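Local coordinates for type 3A cellulose-binding domain protein (Clostridium thermocellum, PDB 4B9P) that probably senses extracellular cellulose, being the carbohydrate-binding module of anti-sigma factor RsgI2, which may release SigI2 once polysaccharide is bound, at residues Y46-D51 with S86-G91; S40-R45 with V154-T159. All coordinates share one frame; numbering follows the deposited sequence.

Interaction 1: residues Y46-D51 with S86-G91. With CA (calcium ion), chain B.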
loop_
_atom_site.group_PDB
_atom_site.type_symbol
_atom_site.label_atom_id
_atom_site.label_comp_id
_atom_site.label_asym_id
_atom_site.label_seq_id
_atom_site.Cartn_x
_atom_site.Cartn_y
_atom_site.Cartn_z
ATOM N N TYR A 46 -2.457 -2.297 -2.314
ATOM C CA TYR A 46 -2.877 -1.031 -2.916
ATOM C C TYR A 46 -2.963 -1.298 -4.423
ATOM O O TYR A 46 -1.931 -1.540 -5.060
ATOM C CB TYR A 46 -1.824 0.062 -2.626
ATOM C CG TYR A 46 -2.208 1.419 -3.201
ATOM C CD1 TYR A 46 -1.884 1.775 -4.529
ATOM C CD2 TYR A 46 -2.864 2.377 -2.415
ATOM C CE1 TYR A 46 -2.272 3.001 -5.052
ATOM C CE2 TYR A 46 -3.238 3.632 -2.937
ATOM C CZ TYR A 46 -2.914 3.937 -4.245
ATOM O OH TYR A 46 -3.307 5.149 -4.684
ATOM N N TYR A 47 -4.168 -1.238 -4.977
ATOM C CA TYR A 47 -4.420 -1.596 -6.376
ATOM C C TYR A 47 -4.394 -0.377 -7.283
ATOM O O TYR A 47 -4.919 0.690 -6.921
ATOM C CB TYR A 47 -5.800 -2.223 -6.505
ATOM C CG TYR A 47 -5.959 -3.543 -5.850
ATOM C CD1 TYR A 47 -5.532 -4.718 -6.489
ATOM C CD2 TYR A 47 -6.502 -3.638 -4.566
ATOM C CE1 TYR A 47 -5.716 -5.962 -5.894
ATOM C CE2 TYR A 47 -6.661 -4.859 -3.961
ATOM C CZ TYR A 47 -6.262 -6.013 -4.608
ATOM O OH TYR A 47 -6.460 -7.216 -3.943
ATOM N N TYR A 48 -3.814 -0.527 -8.474
ATOM C CA TYR A 48 -3.670 0.623 -9.358
ATOM C C TYR A 48 -3.475 0.096 -10.784
ATOM O O TYR A 48 -3.344 -1.113 -11.023
ATOM C CB TYR A 48 -2.487 1.490 -8.907
ATOM C CG TYR A 48 -1.101 0.871 -9.069
ATOM C CD1 TYR A 48 -0.604 -0.065 -8.148
ATOM C CD2 TYR A 48 -0.278 1.255 -10.118
ATOM C CE1 TYR A 48 0.626 -0.630 -8.288
ATOM C CE2 TYR A 48 1.004 0.706 -10.247
ATOM C CZ TYR A 48 1.435 -0.224 -9.313
ATOM O OH TYR A 48 2.683 -0.780 -9.449
ATOM N N THR A 49 -3.467 1.033 -11.732
ATOM C CA THR A 49 -3.057 0.720 -13.113
ATOM C C THR A 49 -1.696 1.347 -13.378
ATOM O O THR A 49 -1.508 2.548 -13.205
ATOM C CB THR A 49 -4.090 1.236 -14.107
ATOM O OG1 THR A 49 -4.430 2.590 -13.764
ATOM C CG2 THR A 49 -5.343 0.327 -14.107
ATOM N N LYS A 50 -0.731 0.501 -13.770
ATOM C CA LYS A 50 0.660 0.967 -13.978
ATOM C C LYS A 50 0.812 1.880 -15.185
ATOM O O LYS A 50 1.840 2.543 -15.322
ATOM C CB LYS A 50 1.613 -0.223 -14.089
ATOM C CG LYS A 50 1.370 -1.039 -15.386
ATOM C CD LYS A 50 2.279 -2.235 -15.487
ATOM C CE LYS A 50 2.144 -2.972 -16.825
ATOM N NZ LYS A 50 0.794 -3.523 -17.014
ATOM N N ASP A 51 -0.206 1.930 -16.050
ATOM C CA ASP A 51 -0.170 2.789 -17.216
ATOM C C ASP A 51 1.064 2.424 -18.034
ATOM O O ASP A 51 1.248 1.237 -18.324
ATOM C CB ASP A 51 -0.275 4.255 -16.793
ATOM C CG ASP A 51 -1.414 4.492 -15.772
ATOM O OD1 ASP A 51 -2.512 3.885 -15.898
ATOM O OD2 ASP A 51 -1.211 5.295 -14.852
ATOM N N SER A 86 -2.336 -3.889 -11.350
ATOM C CA SER A 86 -1.119 -4.088 -10.561
ATOM C C SER A 86 -1.516 -3.858 -9.127
ATOM O O SER A 86 -2.547 -3.216 -8.852
ATOM C CB SER A 86 -0.094 -3.040 -10.931
ATOM O OG SER A 86 0.276 -3.138 -12.297
ATOM N N TYR A 87 -0.695 -4.324 -8.189
ATOM C CA TYR A 87 -0.869 -3.868 -6.821
ATOM C C TYR A 87 0.497 -3.809 -6.169
ATOM O O TYR A 87 1.427 -4.542 -6.533
ATOM C CB TYR A 87 -1.839 -4.721 -5.972
ATOM C CG TYR A 87 -1.577 -6.194 -5.953
ATOM C CD1 TYR A 87 -0.701 -6.765 -5.020
ATOM C CD2 TYR A 87 -2.223 -7.040 -6.839
ATOM C CE1 TYR A 87 -0.508 -8.162 -4.994
ATOM C CE2 TYR A 87 -2.042 -8.407 -6.815
ATOM C CZ TYR A 87 -1.178 -8.965 -5.892
ATOM O OH TYR A 87 -0.999 -10.326 -5.899
ATOM N N VAL A 88 0.620 -2.900 -5.213
ATOM C CA VAL A 88 1.723 -2.910 -4.285
ATOM C C VAL A 88 1.309 -3.798 -3.137
ATOM O O VAL A 88 0.268 -3.579 -2.537
ATOM C CB VAL A 88 1.960 -1.470 -3.742
ATOM C CG1 VAL A 88 3.160 -1.471 -2.815
ATOM C CG2 VAL A 88 2.117 -0.471 -4.891
ATOM N N GLU A 89 2.089 -4.839 -2.857
ATOM C CA GLU A 89 1.794 -5.679 -1.712
ATOM C C GLU A 89 2.807 -5.361 -0.622
ATOM O O GLU A 89 4.017 -5.575 -0.794
ATOM C CB GLU A 89 1.893 -7.158 -2.079
ATOM C CG GLU A 89 1.495 -8.023 -0.921
ATOM C CD GLU A 89 1.319 -9.466 -1.292
ATOM O OE1 GLU A 89 0.260 -9.816 -1.834
ATOM O OE2 GLU A 89 2.228 -10.254 -1.006
ATOM N N ILE A 90 2.313 -4.864 0.507
ATOM C CA ILE A 90 3.136 -4.502 1.642
ATOM C C ILE A 90 2.995 -5.624 2.651
ATOM O O ILE A 90 1.898 -6.115 2.915
ATOM C CB ILE A 90 2.642 -3.180 2.233
ATOM C CG1 ILE A 90 2.935 -2.054 1.262
ATOM C CG2 ILE A 90 3.322 -2.897 3.595
ATOM C CD1 ILE A 90 2.367 -0.689 1.696
ATOM N N GLY A 91 4.116 -6.078 3.170
ATOM C CA GLY A 91 4.116 -7.123 4.164
ATOM C C GLY A 91 5.135 -6.788 5.224
ATOM O O GLY A 91 5.639 -5.652 5.306
HETATM CA CA CA B . -2.986 4.494 -13.370
HETATM O O HOH W 1 0.241 -5.247 -14.866
HETATM O O HOH W 2 -1.214 5.049 -11.728
#

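Interaction 2: residues S40-R45 with V154-T159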
loop_
_atom_site.group_PDB
_atom_site.type_symbol
_atom_site.label_atom_id
_atom_site.label_comp_id
_atom_site.label_asym_id
_atom_site.label_seq_id
_atom_site.Cartn_x
_atom_site.Cartn_y
_atom_site.Cartn_z
ATOM N N SER A 40 4.055 -10.904 10.246
ATOM C CA SER A 40 4.548 -11.585 9.055
ATOM C C SER A 40 3.419 -12.265 8.265
ATOM O O SER A 40 3.582 -12.544 7.079
ATOM C CB SER A 40 5.640 -12.592 9.407
ATOM O OG SER A 40 5.095 -13.636 10.204
ATOM N N GLU A 41 2.298 -12.565 8.928
ATOM C CA GLU A 41 1.123 -13.152 8.267
ATOM C C GLU A 41 0.213 -12.151 7.549
ATOM O O GLU A 41 -0.749 -12.567 6.904
ATOM C CB GLU A 41 0.300 -13.933 9.288
ATOM C CG GLU A 41 1.049 -15.170 9.826
ATOM C CD GLU A 41 1.305 -16.190 8.699
ATOM O OE1 GLU A 41 0.326 -16.781 8.193
ATOM O OE2 GLU A 41 2.477 -16.372 8.283
ATOM N N VAL A 42 0.531 -10.869 7.643
ATOM C CA VAL A 42 -0.361 -9.827 7.128
ATOM C C VAL A 42 0.163 -9.309 5.798
ATOM O O VAL A 42 1.368 -9.038 5.672
ATOM C CB VAL A 42 -0.404 -8.639 8.092
ATOM C CG1 VAL A 42 -1.270 -7.523 7.545
ATOM C CG2 VAL A 42 -0.943 -9.112 9.428
ATOM N N LYS A 43 -0.721 -9.177 4.815
ATOM C CA LYS A 43 -0.391 -8.538 3.532
ATOM C C LYS A 43 -1.424 -7.446 3.293
ATOM O O LYS A 43 -2.618 -7.608 3.580
ATOM C CB LYS A 43 -0.469 -9.552 2.397
ATOM C CG LYS A 43 0.469 -10.737 2.536
ATOM C CD LYS A 43 1.931 -10.346 2.517
ATOM C CE LYS A 43 2.820 -11.583 2.671
ATOM N NZ LYS A 43 4.257 -11.203 2.796
ATOM N N ILE A 44 -0.957 -6.332 2.760
ATOM C CA ILE A 44 -1.797 -5.178 2.456
ATOM C C ILE A 44 -1.647 -4.871 0.982
ATOM O O ILE A 44 -0.504 -4.833 0.520
ATOM C CB ILE A 44 -1.337 -3.974 3.277
ATOM C CG1 ILE A 44 -1.397 -4.248 4.784
ATOM C CG2 ILE A 44 -2.174 -2.737 2.938
ATOM C CD1 ILE A 44 -0.625 -3.230 5.595
ATOM N N ARG A 45 -2.749 -4.655 0.252
ATOM C CA ARG A 45 -2.640 -4.409 -1.193
ATOM C C ARG A 45 -3.251 -3.073 -1.575
ATOM O O ARG A 45 -4.405 -2.775 -1.254
ATOM C CB ARG A 45 -3.340 -5.507 -2.008
ATOM C CG ARG A 45 -2.665 -6.823 -1.834
ATOM C CD ARG A 45 -3.330 -7.866 -2.682
ATOM N NE ARG A 45 -2.608 -9.120 -2.533
ATOM C CZ ARG A 45 -3.054 -10.263 -3.007
ATOM N NH1 ARG A 45 -4.220 -10.295 -3.650
ATOM N NH2 ARG A 45 -2.351 -11.371 -2.819
ATOM N N VAL A 154 -6.643 -6.058 3.102
ATOM C CA VAL A 154 -5.704 -6.621 4.076
ATOM C C VAL A 154 -6.056 -8.081 4.298
ATOM O O VAL A 154 -7.239 -8.411 4.478
ATOM C CB VAL A 154 -5.719 -5.882 5.447
ATOM C CG1 VAL A 154 -4.629 -6.446 6.365
ATOM C CG2 VAL A 154 -5.577 -4.371 5.282
ATOM N N TYR A 155 -5.032 -8.928 4.236
ATOM C CA TYR A 155 -5.184 -10.376 4.418
ATOM C C TYR A 155 -4.354 -10.813 5.616
ATOM O O TYR A 155 -3.246 -10.310 5.829
ATOM C CB TYR A 155 -4.661 -11.141 3.198
ATOM C CG TYR A 155 -5.265 -10.598 1.948
ATOM C CD1 TYR A 155 -4.734 -9.453 1.364
ATOM C CD2 TYR A 155 -6.358 -11.198 1.354
ATOM C CE1 TYR A 155 -5.260 -8.910 0.224
ATOM C CE2 TYR A 155 -6.914 -10.625 0.158
ATOM C CZ TYR A 155 -6.339 -9.471 -0.385
ATOM O OH TYR A 155 -6.811 -8.849 -1.530
ATOM N N ILE A 156 -4.883 -11.740 6.416
ATOM C CA ILE A 156 -4.121 -12.350 7.480
ATOM C C ILE A 156 -4.087 -13.839 7.152
ATOM O O ILE A 156 -5.143 -14.492 7.076
ATOM C CB ILE A 156 -4.779 -12.127 8.827
ATOM C CG1 ILE A 156 -5.065 -10.635 9.052
ATOM C CG2 ILE A 156 -3.916 -12.660 9.919
ATOM C CD1 ILE A 156 -5.711 -10.282 10.417
ATOM N N SER A 157 -2.882 -14.381 6.993
ATOM C CA SER A 157 -2.713 -15.787 6.650
ATOM C C SER A 157 -3.556 -16.170 5.432
ATOM O O SER A 157 -4.136 -17.273 5.383
ATOM C CB SER A 157 -3.041 -16.686 7.842
ATOM O OG SER A 157 -2.145 -16.401 8.889
ATOM N N GLY A 158 -3.643 -15.262 4.464
ATOM C CA GLY A 158 -4.322 -15.529 3.212
ATOM C C GLY A 158 -5.809 -15.241 3.200
ATOM O O GLY A 158 -6.422 -15.275 2.135
ATOM N N THR A 159 -6.393 -14.938 4.354
ATOM C CA THR A 159 -7.817 -14.652 4.438
ATOM C C THR A 159 -8.078 -13.150 4.433
ATOM O O THR A 159 -7.436 -12.413 5.181
ATOM C CB THR A 159 -8.422 -15.269 5.712
ATOM O OG1 THR A 159 -8.262 -16.682 5.634
ATOM C CG2 THR A 159 -9.886 -14.976 5.793
HETATM O O HOH W 3 -1.899 -12.944 4.272
#

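Interaction 1: residues Y46-D51 with S86-G91
Tyr46 to Tyr48 pair with Ser86 to Val88 as antiparallel strands within one of the two antiparallel sheets of this CBM3 beta-sandwich, just where strand 42-48 runs out into a calcium-binding loop. Four backbone hydrogen bonds set the register: Tyr46 exchanges two with Val88 and Tyr48 two with Ser86, leaving Tyr47 and Tyr87 as the non-hydrogen-bonded pair between. The bond from Ser86 N to Tyr48 O, 3.0 Å long, is the most bent, at 137° on its hydrogen.

Tyr48 makes the main side-chain contact. Its CG sits between the backbone N and the carbonyl carbon (chi1 68°), a torsion that lays the ring against Ser86. Ser86 CB stands 3.8 Å from the Tyr48 ring centroid, a CH-pi contact over one face. Tyr48 CE1 also meets Val88 CG2 at 3.7 Å, while its hydroxyl hydrogen-bonds Glu56; Val88 in turn touches Ile111 of the other sheet. On the other face of the sheet, Tyr47 and Tyr87 lie side by side, with Tyr47 CD1 3.7 Å from Tyr87 CB and ring planes 64° apart.

Beyond the strand, Thr49 binds calcium through OG1 at 2.4 Å and through its backbone O, and Asp51 through both carboxylate oxygens; a water, Asp132, Ser135 and Asp136 complete the site. Eight oxygen ligands suit this hard cation, which ties the end of the paired strand to the 132-136 region.

Interaction 2: residues S40-R45 with V154-T159
Tyr155 packs beside Lys43 and reaches along strand 42-48 to Arg45, in an antiparallel pairing held by reciprocal backbone bonds: Tyr155 N to Lys43 O at 2.8 Å, 169° at the hydrogen, and Lys43 N to Tyr155 O. Tyr155 CB lies 4.1 Å from Lys43 O; Tyr155 CD1 comes to 3.6 Å from that same oxygen, at the ring's edge. One atom further, Tyr155 CE1 touches Arg45 CD at 3.6 Å and lies over one face of the guanidinium, whose plane is tilted 47° to the ring. The tip, Tyr155 OH, is hydrogen-bonded to Glu165 and Thr153, while Arg45 NE salt-bridges Glu89.

Just past strand 152-156, Ser157 N bonds to Glu41 O at 2.8 Å. Ser157 OG donates to the anti lone pair of Glu41 OE1 at 2.6 Å, which Glu41 presents by a bend at chi2 (-64°). Ser157 lies in the type I' turn from Ile156 to Thr159, a two-residue beta hairpin joining strands 152-156 and 159-162. On the face away from Tyr155, Val42 CG1 meets Val154 CG1 at 3.7 Å. Within this sheet of the CBM3 beta-sandwich, strand 152-156 lies between strands 42-48 and 159-162, and Val42 and Ile156 both rest on Ile37.

How the interactions relate
Both contacts use strand 42-48, which runs through the middle of a five-stranded antiparallel sheet: interaction 2 faces strand 152-156, interaction 1 faces strand 84-92. Their centres are 15 Å apart; interaction 2 uses the start of the strand and interaction 1 its end, on different sides. Along the chain the order is 40-45, 46-51, 86-91, 154-159, so interaction 1, with 34 residues between its segments, falls within the 108 that separate those of interaction 2. They meet through Ile90 N and Ile44 O, 2.8 Å apart and probably hydrogen-bonded, and where Tyr87 CE1 packs on Arg45 NE at 3.4 Å. One strand therefore joins distant parts of the module's sequence and leads into the calcium site.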